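Local coordinates for Tb427.07.360- putative uncharacterized metacyclic invariant surface protein from Trypanosoma brucei (Trypanosoma brucei, PDB 5VTL) that is of unknown function but, as a metacyclic invariant surface protein, is probably displayed on the trypanosome surface as an extended bundle of long helices, at residues Asn2-Ser8 and Thr124-Ala129; Ala10-Ser14 and Ile108-Leu112. All blocks are in the same frame, centred on the assembly; numbering follows the deposited sequence.

Contact 1. Residues Asn2-Ser8 and Thr124-Ala129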
ATOM      1  N   ASN A   2      24.622  -7.129  23.839  1.00  5.32           N
ATOM      2  CA  ASN A   2      24.274  -5.712  23.956  1.00  6.82           C
ATOM      3  C   ASN A   2      25.336  -4.771  23.364  1.00  7.33           C
ATOM      4  O   ASN A   2      25.549  -3.655  23.838  1.00  5.33           O
ATOM      5  CB  ASN A   2      23.994  -5.361  25.412  1.00 10.45           C
ATOM      6  CG  ASN A   2      25.139  -5.686  26.328  1.00 11.01           C
ATOM      7  OD1 ASN A   2      26.232  -6.081  25.888  1.00  9.75           O
ATOM      8  ND2 ASN A   2      24.891  -5.553  27.627  1.00 13.45           N
ATOM      9  N   THR A   3      25.976  -5.229  22.304  1.00  4.98           N
ATOM     10  CA  THR A   3      26.877  -4.380  21.555  1.00  5.81           C
ATOM     11  C   THR A   3      26.077  -3.327  20.789  1.00  3.00           C
ATOM     12  O   THR A   3      24.870  -3.470  20.588  1.00  4.17           O
ATOM     13  CB  THR A   3      27.687  -5.190  20.543  1.00  8.11           C
ATOM     14  OG1 THR A   3      26.830  -5.622  19.489  1.00  5.41           O
ATOM     15  CG2 THR A   3      28.349  -6.398  21.202  1.00 11.62           C
ATOM     16  N   VAL A   4      26.767  -2.284  20.342  1.00  3.59           N
ATOM     17  CA  VAL A   4      26.168  -1.275  19.477  1.00  3.70           C
ATOM     18  C   VAL A   4      25.357  -1.893  18.333  1.00  4.11           C
ATOM     19  O   VAL A   4      24.226  -1.496  18.102  1.00  4.92           O
ATOM     20  CB  VAL A   4      27.279  -0.343  18.939  1.00  6.90           C
ATOM     21  CG1 VAL A   4      26.777   0.529  17.821  1.00  6.12           C
ATOM     22  CG2 VAL A   4      27.810   0.497  20.103  1.00  5.09           C
ATOM     23  N   SER A   5      25.910  -2.906  17.659  1.00  4.73           N
ATOM     24  CA  SER A   5      25.199  -3.533  16.547  1.00  6.07           C
ATOM     25  C   SER A   5      23.916  -4.247  17.003  1.00  4.38           C
ATOM     26  O   SER A   5      22.903  -4.185  16.291  1.00  5.59           O
ATOM     27  CB  SER A   5      26.106  -4.496  15.796  1.00  9.92           C
ATOM     28  OG  SER A   5      27.126  -3.777  15.128  1.00  8.75           O
ATOM     29  N   HIS A   6      23.949  -4.917  18.157  1.00  3.17           N
ATOM     30  CA  HIS A   6      22.752  -5.602  18.664  1.00  4.75           C
ATOM     31  C   HIS A   6      21.681  -4.552  18.924  1.00  5.07           C
ATOM     32  O   HIS A   6      20.528  -4.698  18.535  1.00  3.37           O
ATOM     33  CB  HIS A   6      22.995  -6.342  19.975  1.00  4.19           C
ATOM     34  CG  HIS A   6      23.941  -7.504  19.892  1.00  5.33           C
ATOM     35  ND1 HIS A   6      23.593  -8.723  19.355  1.00 12.49           N
ATOM     36  CD2 HIS A   6      25.199  -7.653  20.366  1.00  4.52           C
ATOM     37  CE1 HIS A   6      24.607  -9.559  19.476  1.00  5.53           C
ATOM     38  NE2 HIS A   6      25.597  -8.931  20.079  1.00 11.69           N
ATOM     39  N   VAL A   7      22.066  -3.479  19.591  1.00  4.13           N
ATOM     40  CA  VAL A   7      21.080  -2.456  19.958  1.00  3.88           C
ATOM     41  C   VAL A   7      20.568  -1.730  18.716  1.00  2.38           C
ATOM     42  O   VAL A   7      19.378  -1.415  18.611  1.00  3.66           O
ATOM     43  CB  VAL A   7      21.683  -1.473  20.984  1.00  4.33           C
ATOM     44  CG1 VAL A   7      20.726  -0.325  21.273  1.00  9.65           C
ATOM     45  CG2 VAL A   7      21.995  -2.212  22.249  1.00  7.06           C
ATOM     46  N   SER A   8      21.439  -1.473  17.741  1.00  4.04           N
ATOM     47  CA  SER A   8      20.985  -0.840  16.509  1.00  5.18           C
ATOM     48  C   SER A   8      19.905  -1.668  15.795  1.00  3.59           C
ATOM     49  O   SER A   8      18.893  -1.130  15.314  1.00  3.04           O
ATOM     50  CB  SER A   8      22.165  -0.597  15.560  1.00  9.93           C
ATOM     51  OG  SER A   8      22.968   0.442  16.058  1.00 11.12           O
ATOM     52  N   THR A 124      27.656   3.992  23.775  1.00  3.91           N
ATOM     53  CA  THR A 124      26.854   4.243  22.582  1.00  4.45           C
ATOM     54  C   THR A 124      25.674   3.286  22.502  1.00  3.74           C
ATOM     55  O   THR A 124      24.590   3.664  22.035  1.00  6.28           O
ATOM     56  CB  THR A 124      27.707   4.172  21.298  1.00  6.08           C
ATOM     57  OG1 THR A 124      28.679   5.223  21.348  1.00  5.77           O
ATOM     58  CG2 THR A 124      26.840   4.377  20.042  1.00  5.18           C
ATOM     59  N   ALA A 125      25.872   2.071  23.012  1.00  2.20           N
ATOM     60  CA  ALA A 125      24.786   1.090  23.088  1.00  3.93           C
ATOM     61  C   ALA A 125      23.645   1.601  23.953  1.00  4.77           C
ATOM     62  O   ALA A 125      22.470   1.537  23.559  1.00  4.09           O
ATOM     63  CB  ALA A 125      25.295  -0.191  23.614  1.00  5.25           C
ATOM     64  N   ARG A 126      23.994   2.128  25.120  1.00  4.53           N
ATOM     65  CA  ARG A 126      23.004   2.718  26.017  1.00  3.19           C
ATOM     66  C   ARG A 126      22.338   3.940  25.400  1.00  2.76           C
ATOM     67  O   ARG A 126      21.135   4.154  25.548  1.00  6.32           O
ATOM     68  CB  ARG A 126      23.661   3.108  27.331  1.00  5.55           C
ATOM     69  CG  ARG A 126      24.235   1.915  28.109  1.00  6.17           C
ATOM     70  CD  ARG A 126      24.744   2.362  29.499  1.00  5.50           C
ATOM     71  NE  ARG A 126      23.633   2.637  30.388  1.00  5.87           N
ATOM     72  CZ  ARG A 126      23.764   3.047  31.643  1.00  8.21           C
ATOM     73  NH1 ARG A 126      24.971   3.284  32.124  1.00  7.58           N
ATOM     74  NH2 ARG A 126      22.695   3.283  32.382  1.00  7.29           N
ATOM     75  N   ARG A 127      23.105   4.743  24.680  1.00  4.23           N
ATOM     76  CA  ARG A 127      22.559   5.960  24.092  1.00  4.17           C
ATOM     77  C   ARG A 127      21.523   5.635  23.028  1.00  3.24           C
ATOM     78  O   ARG A 127      20.447   6.217  22.964  1.00  5.02           O
ATOM     79  CB  ARG A 127      23.673   6.810  23.479  1.00  6.25           C
ATOM     80  CG  ARG A 127      23.168   8.071  22.841  1.00 10.66           C
ATOM     81  CD  ARG A 127      24.317   9.077  22.680  1.00 22.24           C
ATOM     82  NE  ARG A 127      25.319   8.564  21.765  1.00 26.93           N
ATOM     83  CZ  ARG A 127      26.541   8.132  22.084  1.00 15.43           C
ATOM     84  NH1 ARG A 127      27.013   8.140  23.324  1.00 17.30           N
ATOM     85  NH2 ARG A 127      27.306   7.684  21.112  1.00 17.34           N
ATOM     86  N   ILE A 128      21.862   4.681  22.184  1.00  4.70           N
ATOM     87  CA  ILE A 128      20.950   4.268  21.131  1.00  4.30           C
ATOM     88  C   ILE A 128      19.697   3.675  21.760  1.00  4.98           C
ATOM     89  O   ILE A 128      18.578   3.982  21.339  1.00  4.81           O
ATOM     90  CB  ILE A 128      21.635   3.246  20.218  1.00  5.76           C
ATOM     91  CG1 ILE A 128      22.763   3.930  19.440  1.00  7.58           C
ATOM     92  CG2 ILE A 128      20.621   2.581  19.240  1.00  6.58           C
ATOM     93  CD1 ILE A 128      23.636   2.915  18.688  1.00  7.64           C
ATOM     94  N   ALA A 129      19.888   2.837  22.775  1.00  5.10           N
ATOM     95  CA  ALA A 129      18.751   2.176  23.429  1.00  5.68           C
ATOM     96  C   ALA A 129      17.834   3.208  24.072  1.00  6.47           C
ATOM     97  O   ALA A 129      16.605   3.147  23.939  1.00  6.81           O
ATOM     98  CB  ALA A 129      19.218   1.176  24.474  1.00  8.05           C
TER
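The first turn of helix 4-58 lies almost parallel to the short helix 123-130, with the segment axes 8° apart and 8.7 Å from each other at their closest. Such a small separation needs a small residue, and Ala125 provides it: its methyl leaves a hollow into which the start of the long helix sinks, so that the CA atoms of Val4 and Ala125 are 4.5 Å apart. Val7 is the main bump. Val7 CG1 fits between Ala125 O (3.4 Å), Ile128 CG2 (3.5 Å) and Ala129 CB (3.8 Å), in a hollow left open by the small Ala125 and Ala129. Val4, set sideways to the partner, places Val4 CG2 3.9 Å from Thr124 CB and Val4 CG1 4.0 Å from Ile128 CD1. Ile128 answers by reaching back between Val4 and Ser8, with Ser8 OG 3.7 Å from Ile128 CD1. Thr3, facing away, serves as N-cap through a fairly long bond, 3.3 Å from His6 N to Thr3 OG1. Beyond the pair, Val7 also touches Tyr111 and Val115 of helix 105-116. No hydrogen bond crosses between 2-8 and 124-129, so this join between the N-terminal turn of helix 4-58 and helix 123-130 depends on apolar shape fit.

Contact 2. Residues Ala10-Ser14 and Ile108-Leu112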
ATOM      1  N   ALA A  10      17.924  -3.947  17.184  1.00  4.44           N
ATOM      2  CA  ALA A  10      16.711  -3.960  17.996  1.00  3.23           C
ATOM      3  C   ALA A  10      15.939  -2.661  17.855  1.00  4.51           C
ATOM      4  O   ALA A  10      14.715  -2.665  17.827  1.00  3.98           O
ATOM      5  CB  ALA A  10      17.049  -4.198  19.453  1.00  4.54           C
ATOM      6  N   CYS A  11      16.655  -1.544  17.802  1.00  4.59           N
ATOM      7  CA  CYS A  11      15.992  -0.258  17.695  1.00  4.20           C
ATOM      8  C   CYS A  11      15.274  -0.105  16.342  1.00  4.54           C
ATOM      9  O   CYS A  11      14.121   0.312  16.271  1.00  4.08           O
ATOM     10  CB  CYS A  11      16.982   0.885  17.924  1.00  5.75           C
ATOM     11  SG  CYS A  11      16.134   2.476  17.856  1.00  8.99           S
ATOM     12  N   LEU A  12      15.948  -0.468  15.260  1.00  4.92           N
ATOM     13  CA  LEU A  12      15.311  -0.459  13.945  1.00  4.81           C
ATOM     14  C   LEU A  12      14.026  -1.279  13.939  1.00  5.36           C
ATOM     15  O   LEU A  12      13.004  -0.850  13.387  1.00  4.29           O
ATOM     16  CB  LEU A  12      16.285  -0.979  12.891  1.00  3.56           C
ATOM     17  CG  LEU A  12      15.911  -0.761  11.422  1.00  6.86           C
ATOM     18  CD1 LEU A  12      17.188  -0.703  10.569  1.00 13.13           C
ATOM     19  CD2 LEU A  12      15.007  -1.880  10.904  1.00 10.19           C
ATOM     20  N   PHE A  13      14.063  -2.435  14.586  1.00  4.26           N
ATOM     21  CA  PHE A  13      12.903  -3.326  14.639  1.00  3.09           C
ATOM     22  C   PHE A  13      11.756  -2.691  15.466  1.00  4.79           C
ATOM     23  O   PHE A  13      10.596  -2.671  15.045  1.00  3.46           O
ATOM     24  CB  PHE A  13      13.349  -4.664  15.238  1.00  3.21           C
ATOM     25  CG  PHE A  13      12.313  -5.746  15.176  1.00 13.85           C
ATOM     26  CD1 PHE A  13      11.375  -5.780  14.157  1.00 16.51           C
ATOM     27  CD2 PHE A  13      12.259  -6.719  16.166  1.00 22.98           C
ATOM     28  CE1 PHE A  13      10.426  -6.780  14.106  1.00 12.81           C
ATOM     29  CE2 PHE A  13      11.303  -7.728  16.118  1.00 23.20           C
ATOM     30  CZ  PHE A  13      10.387  -7.752  15.091  1.00 16.32           C
ATOM     31  N   SER A  14      12.086  -2.155  16.638  1.00  4.83           N
ATOM     32  CA  SER A  14      11.085  -1.501  17.468  1.00  4.78           C
ATOM     33  C   SER A  14      10.420  -0.316  16.762  1.00  5.03           C
ATOM     34  O   SER A  14       9.178  -0.169  16.766  1.00  5.09           O
ATOM     35  CB  SER A  14      11.712  -1.030  18.767  1.00  5.09           C
ATOM     36  OG  SER A  14      10.751  -0.350  19.558  1.00  4.80           O
ATOM     37  N   ILE A 108      10.803  -6.463  22.495  1.00  4.50           N
ATOM     38  CA  ILE A 108      11.895  -5.684  21.910  1.00  3.97           C
ATOM     39  C   ILE A 108      12.155  -4.471  22.793  1.00  5.28           C
ATOM     40  O   ILE A 108      13.291  -4.132  23.117  1.00  4.89           O
ATOM     41  CB  ILE A 108      11.565  -5.213  20.480  1.00  2.75           C
ATOM     42  CG1 ILE A 108      11.003  -6.373  19.658  1.00 13.64           C
ATOM     43  CG2 ILE A 108      12.806  -4.587  19.813  1.00  5.50           C
ATOM     44  CD1 ILE A 108      11.859  -7.552  19.592  1.00 11.57           C
ATOM     45  N   ASP A 109      11.088  -3.808  23.201  1.00  3.11           N
ATOM     46  CA  ASP A 109      11.261  -2.635  24.038  1.00  3.29           C
ATOM     47  C   ASP A 109      11.788  -2.974  25.446  1.00  3.93           C
ATOM     48  O   ASP A 109      12.520  -2.183  26.043  1.00  4.02           O
ATOM     49  CB  ASP A 109       9.946  -1.862  24.106  1.00  6.88           C
ATOM     50  CG  ASP A 109       9.589  -1.214  22.795  1.00  9.17           C
ATOM     51  OD1 ASP A 109      10.497  -0.993  21.950  1.00  6.02           O
ATOM     52  OD2 ASP A 109       8.383  -0.916  22.614  1.00  3.96           O
ATOM     53  N   ASP A 110      11.451  -4.154  25.964  1.00  5.38           N
ATOM     54  CA  ASP A 110      12.048  -4.616  27.221  1.00  5.02           C
ATOM     55  C   ASP A 110      13.563  -4.760  27.039  1.00  3.78           C
ATOM     56  O   ASP A 110      14.337  -4.328  27.881  1.00  3.44           O
ATOM     57  CB  ASP A 110      11.469  -5.978  27.657  1.00  3.13           C
ATOM     58  CG  ASP A 110      10.143  -5.845  28.421  1.00  5.00           C
ATOM     59  OD1 ASP A 110       9.650  -4.698  28.659  1.00  3.60           O
ATOM     60  OD2 ASP A 110       9.606  -6.899  28.796  1.00  6.91           O
ATOM     61  N   TYR A 111      13.967  -5.393  25.938  1.00  3.94           N
ATOM     62  CA  TYR A 111      15.393  -5.559  25.641  1.00  2.70           C
ATOM     63  C   TYR A 111      16.064  -4.199  25.596  1.00  3.09           C
ATOM     64  O   TYR A 111      17.132  -4.005  26.187  1.00  3.53           O
ATOM     65  CB  TYR A 111      15.611  -6.318  24.324  1.00  4.04           C
ATOM     66  CG  TYR A 111      17.039  -6.185  23.826  1.00  3.06           C
ATOM     67  CD1 TYR A 111      18.041  -6.947  24.366  1.00  6.19           C
ATOM     68  CD2 TYR A 111      17.381  -5.249  22.856  1.00  3.80           C
ATOM     69  CE1 TYR A 111      19.345  -6.826  23.940  1.00  3.91           C
ATOM     70  CE2 TYR A 111      18.702  -5.117  22.416  1.00  4.58           C
ATOM     71  CZ  TYR A 111      19.674  -5.902  22.969  1.00  3.79           C
ATOM     72  OH  TYR A 111      20.982  -5.772  22.542  1.00  5.65           O
ATOM     73  N   LEU A 112      15.456  -3.245  24.903  1.00  4.24           N
ATOM     74  CA  LEU A 112      16.068  -1.924  24.788  1.00  2.71           C
ATOM     75  C   LEU A 112      16.203  -1.245  26.156  1.00  5.32           C
ATOM     76  O   LEU A 112      17.260  -0.682  26.468  1.00  5.15           O
ATOM     77  CB  LEU A 112      15.290  -1.042  23.812  1.00  5.97           C
ATOM     78  CG  LEU A 112      15.426  -1.423  22.334  1.00  5.29           C
ATOM     79  CD1 LEU A 112      14.377  -0.683  21.495  1.00  4.93           C
ATOM     80  CD2 LEU A 112      16.832  -1.180  21.797  1.00  5.76           C
TER
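Ala10 opens the meeting of helix 4-58 with helix 105-116. The small Ala10 CB points into the partner and is received by Tyr111 CE2 at 3.5 Å and Leu112 CD2 at 3.8 Å, while Ala10 O, already bonded to Ser14 N, rests 3.4 Å from Ile108 CG2. A larger side chain would have little room between these three. Cys11 stands at the flank, with Cys11 CB 4.4 Å from Leu112 CD2; its sulfur forms a disulfide with Cys132, covalently tying this helix to the chain just beyond helix 123-130. Phe13 comes next, extending its ring so that Phe13 CE2 lies 3.5 Å from Ile108 CD1; the same ring also touches Leu163 and Met167 of helix 157-209. Ser14 completes the run. Ser14 CB packs 3.9 Å from Ile108 CG2 and 3.8 Å from Leu112 CD1, and Ser14 OG donates a very short hydrogen bond, 2.5 Å, to Asp109 OD1. A serine suits this place because it is slim enough to pack yet can meet the acid reaching in from the side. The segments run roughly antiparallel, at 142°, with axes 9.6 Å apart. Chemically, a largely apolar interface carries one very short hydrogen bond, from buried Ser14 to the partly exposed Asp109.

How the contacts relate
Both contacts use the N-terminal end of helix 4-58, their centres 10 Å apart and on the same side of the chain's centre, towards one end of the elongated molecule. Contact 1 is the more peripheral: its centre lies about 32 Å from the centre of the chain, against about 25 Å for contact 2. Both are partly buried, contact 2 somewhat more so. Helices 105-116 and 123-130, consecutive in sequence, thus share one helix as partner, roughly antiparallel in contact 2 and parallel in contact 1. Tyr111 joins the two sites: Tyr111 OH lies 3.3 Å from His6 CB and hydrogen-bonds to Gln1 O. Contact 1 is mostly apolar, without a hydrogen bond across its segments, whereas contact 2 adds one and a disulfide-bonded cysteine.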